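Local coordinates for flavoprotein (Thermotoga maritima, PDB 5V8S) that probably transfers electrons through a bound FMN as an oxidoreductase and holds a mu-oxo-diiron centre in a domain of the metallo-beta-lactamase kind, at residues A74-I78 against S105-T109; N350-L356 against T378-S384. The protein carries 1 engineered substitution. One frame throughout, in Å; residues are numbered along the deposited sequence.

Contact 1 (A74-I78 against S105-T109)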
ATOM      1  N   ALA A  74      26.258 -14.148   2.679  1.00 24.43           N
ATOM      2  CA  ALA A  74      26.934 -15.438   2.512  1.00 25.85           C
ATOM      3  C   ALA A  74      28.409 -15.365   2.895  1.00 27.28           C
ATOM      4  O   ALA A  74      28.946 -16.299   3.501  1.00 26.74           O
ATOM      5  CB  ALA A  74      26.771 -15.929   1.074  1.00 24.85           C
ATOM      6  N   LYS A  75      29.086 -14.276   2.535  1.00 27.58           N
ATOM      7  CA  LYS A  75      30.490 -14.128   2.904  1.00 31.72           C
ATOM      8  C   LYS A  75      30.638 -14.063   4.412  1.00 31.14           C
ATOM      9  O   LYS A  75      31.535 -14.695   4.989  1.00 32.05           O
ATOM     10  CB  LYS A  75      31.072 -12.865   2.260  1.00 35.29           C
ATOM     11  CG  LYS A  75      32.485 -12.493   2.741  1.00 39.93           C
ATOM     12  CD  LYS A  75      32.780 -11.005   2.561  1.00 43.17           C
ATOM     13  CE  LYS A  75      33.862 -10.537   3.529  1.00 45.51           C
ATOM     14  NZ  LYS A  75      35.131 -11.298   3.360  1.00 47.24           N
ATOM     15  N   GLU A  76      29.762 -13.298   5.064  1.00 29.93           N
ATOM     16  CA  GLU A  76      29.772 -13.212   6.517  1.00 30.26           C
ATOM     17  C   GLU A  76      29.508 -14.577   7.144  1.00 28.81           C
ATOM     18  O   GLU A  76      30.114 -14.927   8.165  1.00 29.67           O
ATOM     19  CB  GLU A  76      28.726 -12.189   6.969  1.00 30.98           C
ATOM     20  CG  GLU A  76      29.072 -10.732   6.644  1.00 33.90           C
ATOM     21  CD  GLU A  76      28.601 -10.261   5.265  1.00 35.47           C
ATOM     22  OE1 GLU A  76      28.249 -11.094   4.405  1.00 35.19           O
ATOM     23  OE2 GLU A  76      28.576  -9.028   5.045  1.00 37.95           O
ATOM     24  N   PHE A  77      28.610 -15.365   6.543  1.00 27.59           N
ATOM     25  CA  PHE A  77      28.285 -16.681   7.086  1.00 26.10           C
ATOM     26  C   PHE A  77      29.491 -17.609   7.045  1.00 26.86           C
ATOM     27  O   PHE A  77      29.801 -18.291   8.030  1.00 26.84           O
ATOM     28  CB  PHE A  77      27.124 -17.305   6.308  1.00 24.95           C
ATOM     29  CG  PHE A  77      26.763 -18.670   6.791  1.00 24.78           C
ATOM     30  CD1 PHE A  77      26.104 -18.843   7.994  1.00 26.39           C
ATOM     31  CD2 PHE A  77      27.103 -19.792   6.051  1.00 25.62           C
ATOM     32  CE1 PHE A  77      25.797 -20.113   8.452  1.00 26.04           C
ATOM     33  CE2 PHE A  77      26.789 -21.056   6.505  1.00 26.62           C
ATOM     34  CZ  PHE A  77      26.136 -21.216   7.693  1.00 26.07           C
ATOM     35  N   ILE A  78      30.184 -17.649   5.907  1.00 28.35           N
ATOM     36  CA  ILE A  78      31.369 -18.499   5.791  1.00 30.20           C
ATOM     37  C   ILE A  78      32.415 -18.091   6.820  1.00 31.60           C
ATOM     38  O   ILE A  78      32.988 -18.936   7.526  1.00 30.97           O
ATOM     39  CB  ILE A  78      31.930 -18.463   4.356  1.00 31.29           C
ATOM     40  CG1 ILE A  78      30.949 -19.077   3.356  1.00 32.13           C
ATOM     41  CG2 ILE A  78      33.282 -19.157   4.278  1.00 32.82           C
ATOM     42  CD1 ILE A  78      30.449 -20.439   3.704  1.00 34.02           C
ATOM     43  N   SER A 105      22.744 -18.771   1.678  1.00 21.03           N
ATOM     44  CA  SER A 105      24.164 -19.035   1.881  1.00 21.89           C
ATOM     45  C   SER A 105      24.585 -20.434   1.467  1.00 21.82           C
ATOM     46  O   SER A 105      25.784 -20.721   1.493  1.00 22.43           O
ATOM     47  CB  SER A 105      24.517 -18.834   3.360  1.00 22.55           C
ATOM     48  OG  SER A 105      23.678 -19.604   4.215  1.00 22.82           O
ATOM     49  N   LEU A 106      23.645 -21.299   1.094  1.00 22.33           N
ATOM     50  CA  LEU A 106      23.984 -22.697   0.828  1.00 21.77           C
ATOM     51  C   LEU A 106      24.946 -22.867  -0.340  1.00 22.32           C
ATOM     52  O   LEU A 106      25.947 -23.595  -0.188  1.00 23.90           O
ATOM     53  CB  LEU A 106      22.700 -23.527   0.675  1.00 22.39           C
ATOM     54  CG  LEU A 106      22.875 -25.036   0.466  1.00 23.79           C
ATOM     55  CD1 LEU A 106      23.681 -25.679   1.594  1.00 23.74           C
ATOM     56  CD2 LEU A 106      21.494 -25.709   0.314  1.00 24.86           C
ATOM     57  N   PRO A 107      24.737 -22.247  -1.508  1.00 24.41           N
ATOM     58  CA  PRO A 107      25.701 -22.464  -2.599  1.00 24.86           C
ATOM     59  C   PRO A 107      27.126 -22.118  -2.208  1.00 26.20           C
ATOM     60  O   PRO A 107      28.061 -22.890  -2.487  1.00 27.10           O
ATOM     61  CB  PRO A 107      25.153 -21.585  -3.735  1.00 24.46           C
ATOM     62  CG  PRO A 107      23.701 -21.482  -3.464  1.00 24.22           C
ATOM     63  CD  PRO A 107      23.576 -21.458  -1.952  1.00 23.79           C
ATOM     64  N   ALA A 108      27.309 -21.002  -1.506  1.00 26.34           N
ATOM     65  CA  ALA A 108      28.644 -20.608  -1.066  1.00 26.76           C
ATOM     66  C   ALA A 108      29.197 -21.597  -0.051  1.00 26.44           C
ATOM     67  O   ALA A 108      30.399 -21.916  -0.063  1.00 28.66           O
ATOM     68  CB  ALA A 108      28.573 -19.214  -0.448  1.00 26.87           C
ATOM     69  N   THR A 109      28.331 -22.115   0.820  1.00 26.18           N
ATOM     70  CA  THR A 109      28.771 -23.091   1.810  1.00 26.22           C
ATOM     71  C   THR A 109      29.265 -24.353   1.122  1.00 26.35           C
ATOM     72  O   THR A 109      30.322 -24.893   1.473  1.00 27.69           O
ATOM     73  CB  THR A 109      27.625 -23.404   2.777  1.00 25.63           C
ATOM     74  OG1 THR A 109      27.202 -22.195   3.415  1.00 25.78           O
ATOM     75  CG2 THR A 109      28.066 -24.396   3.863  1.00 25.81           C
TER
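The ring of Phe77 takes the hydroxyl of Ser105 over one face and that of Thr109 at its edge. Ser105 OG stands 3.9 Å above the ring plane of Phe77, displaced toward the rim beside CG and CD2, and its hydrogen-bonding partner is the backbone N of Trp69. Near the plane, Thr109 OG1 meets Phe77 CE2 at 3.3 Å. The indole of Trp69 packs edge-to-face with Phe77. With CG of Phe77 opposite the backbone N (chi1 179°), the ring leans across the gap to the second segment.

The hydroxyl at the ring edge is itself held: Thr109 OG1 donates to Ser105 O over 2.8 Å, from well above the carbonyl plane, while Thr109 N bonds to the same oxygen. Ser105 O is thus gripped twice by Thr109, near the start of helix 106-113. Further out, two alanines face each other, Ala74 CB lying 4.0 Å from Ala108 CB. Ile78 then reaches over with its terminal methyl, CD1, which rests 3.7 Å from Thr109 CA.

No hydrogen bond links the segments. The side chain of Ser105 is about 12 Å from the bound mu-oxo-diiron centre. The arrangement packs helix 74-82 against helix 106-113 on the outer layer of the alpha-beta/beta-alpha sandwich of the metallo-beta-lactamase fold, with Phe77 and Thr109 both reaching Leu65 of the sheet.

Contact 2 (N350-L356 against T378-S384)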
ATOM      1  N   ASN A 350      -7.949 -14.252   9.059  1.00 19.83           N
ATOM      2  CA  ASN A 350      -9.347 -14.561   8.799  1.00 21.60           C
ATOM      3  C   ASN A 350      -9.907 -15.322   9.998  1.00 21.70           C
ATOM      4  O   ASN A 350      -9.823 -16.547  10.077  1.00 23.15           O
ATOM      5  CB  ASN A 350      -9.448 -15.380   7.525  1.00 25.20           C
ATOM      6  CG  ASN A 350     -10.855 -15.458   7.003  1.00 30.51           C
ATOM      7  OD1 ASN A 350     -11.714 -14.692   7.421  1.00 33.86           O
ATOM      8  ND2 ASN A 350     -11.105 -16.385   6.093  1.00 32.76           N
ATOM      9  N   TYR A 351     -10.505 -14.583  10.935  1.00 20.52           N
ATOM     10  CA  TYR A 351     -10.995 -15.128  12.197  1.00 20.67           C
ATOM     11  C   TYR A 351     -12.493 -14.905  12.321  1.00 21.96           C
ATOM     12  O   TYR A 351     -13.041 -13.943  11.769  1.00 21.88           O
ATOM     13  CB  TYR A 351     -10.335 -14.414  13.388  1.00 20.54           C
ATOM     14  CG  TYR A 351      -8.852 -14.647  13.528  1.00 20.44           C
ATOM     15  CD1 TYR A 351      -8.365 -15.800  14.143  1.00 20.12           C
ATOM     16  CD2 TYR A 351      -7.928 -13.718  13.064  1.00 20.62           C
ATOM     17  CE1 TYR A 351      -7.026 -16.008  14.283  1.00 19.98           C
ATOM     18  CE2 TYR A 351      -6.575 -13.937  13.197  1.00 19.52           C
ATOM     19  CZ  TYR A 351      -6.129 -15.085  13.821  1.00 19.20           C
ATOM     20  OH  TYR A 351      -4.782 -15.280  13.951  1.00 18.93           O
ATOM     21  N   GLU A 352     -13.151 -15.771  13.107  1.00 23.58           N
ATOM     22  CA  GLU A 352     -14.586 -15.626  13.371  1.00 25.25           C
ATOM     23  C   GLU A 352     -14.759 -14.683  14.561  1.00 25.19           C
ATOM     24  O   GLU A 352     -14.973 -15.093  15.699  1.00 26.57           O
ATOM     25  CB  GLU A 352     -15.264 -16.973  13.598  1.00 29.43           C
ATOM     26  CG  GLU A 352     -16.793 -16.855  13.643  1.00 34.29           C
ATOM     27  CD  GLU A 352     -17.496 -18.097  14.162  1.00 39.76           C
ATOM     28  OE1 GLU A 352     -16.925 -19.202  14.058  1.00 40.98           O
ATOM     29  OE2 GLU A 352     -18.631 -17.953  14.674  1.00 41.03           O
ATOM     30  N   LYS A 353     -14.666 -13.390  14.280  1.00 22.70           N
ATOM     31  CA  LYS A 353     -14.810 -12.329  15.260  1.00 22.06           C
ATOM     32  C   LYS A 353     -15.893 -11.364  14.806  1.00 22.10           C
ATOM     33  O   LYS A 353     -16.101 -11.173  13.601  1.00 22.23           O
ATOM     34  CB  LYS A 353     -13.504 -11.538  15.436  1.00 22.10           C
ATOM     35  CG  LYS A 353     -12.372 -12.370  16.033  1.00 21.52           C
ATOM     36  CD  LYS A 353     -11.022 -11.688  16.006  1.00 20.93           C
ATOM     37  CE  LYS A 353      -9.908 -12.576  16.553  1.00 21.09           C
ATOM     38  NZ  LYS A 353     -10.018 -12.709  18.016  1.00 21.45           N
ATOM     39  N   PRO A 354     -16.596 -10.739  15.740  1.00 21.72           N
ATOM     40  CA  PRO A 354     -17.600  -9.745  15.354  1.00 22.51           C
ATOM     41  C   PRO A 354     -16.972  -8.456  14.858  1.00 22.32           C
ATOM     42  O   PRO A 354     -15.883  -8.056  15.278  1.00 21.61           O
ATOM     43  CB  PRO A 354     -18.374  -9.506  16.649  1.00 23.55           C
ATOM     44  CG  PRO A 354     -17.468  -9.951  17.729  1.00 24.20           C
ATOM     45  CD  PRO A 354     -16.579 -10.993  17.192  1.00 22.77           C
ATOM     46  N   VAL A 355     -17.707  -7.788  13.969  1.00 21.14           N
ATOM     47  CA  VAL A 355     -17.255  -6.566  13.316  1.00 20.08           C
ATOM     48  C   VAL A 355     -18.411  -5.576  13.267  1.00 19.80           C
ATOM     49  O   VAL A 355     -19.565  -5.964  13.070  1.00 22.05           O
ATOM     50  CB  VAL A 355     -16.756  -6.865  11.883  1.00 21.90           C
ATOM     51  CG1 VAL A 355     -16.432  -5.606  11.092  1.00 24.14           C
ATOM     52  CG2 VAL A 355     -15.545  -7.813  11.944  1.00 21.28           C
ATOM     53  N   LEU A 356     -18.093  -4.295  13.430  1.00 19.01           N
ATOM     54  CA  LEU A 356     -18.997  -3.205  13.078  1.00 19.04           C
ATOM     55  C   LEU A 356     -18.435  -2.498  11.859  1.00 18.44           C
ATOM     56  O   LEU A 356     -17.226  -2.265  11.782  1.00 19.73           O
ATOM     57  CB  LEU A 356     -19.084  -2.154  14.187  1.00 20.09           C
ATOM     58  CG  LEU A 356     -19.661  -2.583  15.534  1.00 21.58           C
ATOM     59  CD1 LEU A 356     -19.599  -1.430  16.526  1.00 20.38           C
ATOM     60  CD2 LEU A 356     -21.086  -3.103  15.363  1.00 22.17           C
ATOM     61  N   THR A 378     -16.261 -13.888   4.606  1.00 47.46           N
ATOM     62  CA  THR A 378     -15.226 -14.421   5.464  1.00 43.31           C
ATOM     63  C   THR A 378     -15.817 -14.952   6.750  1.00 40.65           C
ATOM     64  O   THR A 378     -17.040 -15.013   6.940  1.00 40.23           O
ATOM     65  CB  THR A 378     -14.190 -13.332   5.737  1.00 44.16           C
ATOM     66  OG1 THR A 378     -14.729 -12.337   6.626  1.00 44.32           O
ATOM     67  CG2 THR A 378     -13.793 -12.666   4.447  1.00 44.28           C
ATOM     68  N   LYS A 379     -14.928 -15.349   7.654  1.00 38.17           N
ATOM     69  CA  LYS A 379     -15.369 -15.834   8.938  1.00 37.45           C
ATOM     70  C   LYS A 379     -15.814 -14.698   9.830  1.00 33.71           C
ATOM     71  O   LYS A 379     -16.514 -14.952  10.814  1.00 33.64           O
ATOM     72  CB  LYS A 379     -14.252 -16.620   9.616  1.00 38.70           C
ATOM     73  CG  LYS A 379     -13.820 -17.875   8.861  1.00 41.53           C
ATOM     74  CD  LYS A 379     -12.929 -18.767   9.733  1.00 44.17           C
ATOM     75  CE  LYS A 379     -11.711 -19.281   8.971  1.00 46.57           C
ATOM     76  NZ  LYS A 379     -10.810 -20.131   9.822  1.00 47.74           N
ATOM     77  N   PHE A 380     -15.456 -13.450   9.499  1.00 30.63           N
ATOM     78  CA  PHE A 380     -15.890 -12.346  10.339  1.00 27.58           C
ATOM     79  C   PHE A 380     -17.402 -12.227  10.265  1.00 29.87           C
ATOM     80  O   PHE A 380     -18.019 -12.514   9.231  1.00 31.69           O
ATOM     81  CB  PHE A 380     -15.230 -11.028   9.927  1.00 24.91           C
ATOM     82  CG  PHE A 380     -13.775 -10.950  10.273  1.00 23.06           C
ATOM     83  CD1 PHE A 380     -13.367 -10.594  11.553  1.00 22.28           C
ATOM     84  CD2 PHE A 380     -12.808 -11.249   9.327  1.00 22.62           C
ATOM     85  CE1 PHE A 380     -12.016 -10.541  11.880  1.00 21.18           C
ATOM     86  CE2 PHE A 380     -11.460 -11.194   9.641  1.00 22.39           C
ATOM     87  CZ  PHE A 380     -11.054 -10.849  10.912  1.00 21.03           C
ATOM     88  N   ARG A 381     -17.995 -11.806  11.376  1.00 29.50           N
ATOM     89  CA  ARG A 381     -19.440 -11.651  11.502  1.00 30.55           C
ATOM     90  C   ARG A 381     -19.773 -10.174  11.655  1.00 27.99           C
ATOM     91  O   ARG A 381     -19.487  -9.573  12.697  1.00 28.29           O
ATOM     92  CB  ARG A 381     -19.957 -12.449  12.690  1.00 33.71           C
ATOM     93  CG  ARG A 381     -19.718 -13.943  12.522  1.00 38.12           C
ATOM     94  CD  ARG A 381     -20.561 -14.478  11.367  1.00 41.49           C
ATOM     95  NE  ARG A 381     -20.370 -15.902  11.131  1.00 45.64           N
ATOM     96  CZ  ARG A 381     -20.782 -16.856  11.956  1.00 49.55           C
ATOM     97  NH1 ARG A 381     -21.391 -16.535  13.091  1.00 51.74           N
ATOM     98  NH2 ARG A 381     -20.576 -18.131  11.651  1.00 48.86           N
ATOM     99  N   ILE A 382     -20.402  -9.603  10.634  1.00 26.95           N
ATOM    100  CA  ILE A 382     -20.776  -8.190  10.666  1.00 25.30           C
ATOM    101  C   ILE A 382     -22.060  -8.053  11.470  1.00 25.12           C
ATOM    102  O   ILE A 382     -23.103  -8.585  11.082  1.00 26.59           O
ATOM    103  CB  ILE A 382     -20.954  -7.619   9.255  1.00 27.06           C
ATOM    104  CG1 ILE A 382     -19.659  -7.757   8.451  1.00 30.96           C
ATOM    105  CG2 ILE A 382     -21.385  -6.151   9.360  1.00 27.01           C
ATOM    106  CD1 ILE A 382     -19.831  -7.437   6.980  1.00 33.35           C
ATOM    107  N   LEU A 383     -21.990  -7.325  12.583  1.00 23.60           N
ATOM    108  CA  LEU A 383     -23.168  -7.180  13.433  1.00 23.83           C
ATOM    109  C   LEU A 383     -24.134  -6.141  12.897  1.00 23.53           C
ATOM    110  O   LEU A 383     -25.351  -6.312  13.006  1.00 24.97           O
ATOM    111  CB  LEU A 383     -22.765  -6.783  14.849  1.00 24.68           C
ATOM    112  CG  LEU A 383     -21.803  -7.728  15.543  1.00 25.47           C
ATOM    113  CD1 LEU A 383     -21.612  -7.255  16.984  1.00 26.76           C
ATOM    114  CD2 LEU A 383     -22.349  -9.141  15.514  1.00 26.60           C
ATOM    115  N   SER A 384     -23.613  -5.055  12.341  1.00 22.72           N
ATOM    116  CA  SER A 384     -24.463  -4.017  11.784  1.00 22.54           C
ATOM    117  C   SER A 384     -23.632  -3.139  10.872  1.00 22.24           C
ATOM    118  O   SER A 384     -22.398  -3.128  10.930  1.00 21.35           O
ATOM    119  CB  SER A 384     -25.110  -3.140  12.864  1.00 23.47           C
ATOM    120  OG  SER A 384     -24.134  -2.354  13.525  1.00 24.33           O
TER
HETATM  121  O   HOH W   1      -9.877 -19.164  12.302  1.00 44.01           O
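Val355 and Phe380 meet where strands 354-360 and 381-388 pair in parallel, the last two strands of the flavodoxin-like sheet, joined through helix 371-376 as a beta-alpha-beta unit. The packed part is buried. Val355 CG2 touches Phe380 CD1 at 3.6 Å, and Tyr351 O sits 3.3 Å above the centre of the Phe380 ring, while Lys353 O comes to its edge. Leu323 and Ile345 add to the surroundings of this ring. Three backbone bonds join the strands and the residue leading into the first of them: Arg381 N to Lys353 O, Val355 N to Arg381 O, and Leu383 N to Val355 O, the last a 2.8 Å bond nearly in line with the C=O.

The outer side is looser and more polar. Glu352 OE2 lies 3.5 Å from Arg381 NH1, over a face of the guanidinium, so charge alone joins them and no N-H is aimed at the oxygen. Lys379 NZ reaches a water that makes a weak bond to Asn350 O, an oxygen also bonded by Lys218 NZ.

Asn350, whose CG lies trans to its backbone N (chi1 -166°), turns its amide to the other loop, where OD1 accepts from Lys379 N at 3.3 Å.

The two contacts illustrate how one chain solves packing differently in two domains. Contact 1 lies in the metallo-beta-lactamase-like part and contact 2 in the flavodoxin-like part, on opposite sides of the chain's centre, with nearest atoms about 30 Å apart and no element in common. Both are partly buried, but only contact 2 has exposed residues among those that touch. Contact 1 brings helix 74-82 against the start of helix 106-113 with no hydrogen bond between them and buries 248 Å². Contact 2 pairs neighbouring strands and their lead-in loops, burying 755 Å², with an ion pair outside. Here the helices rely on packing of side chains against each other and the backbone, whereas the paired strands share main-chain hydrogen bonds.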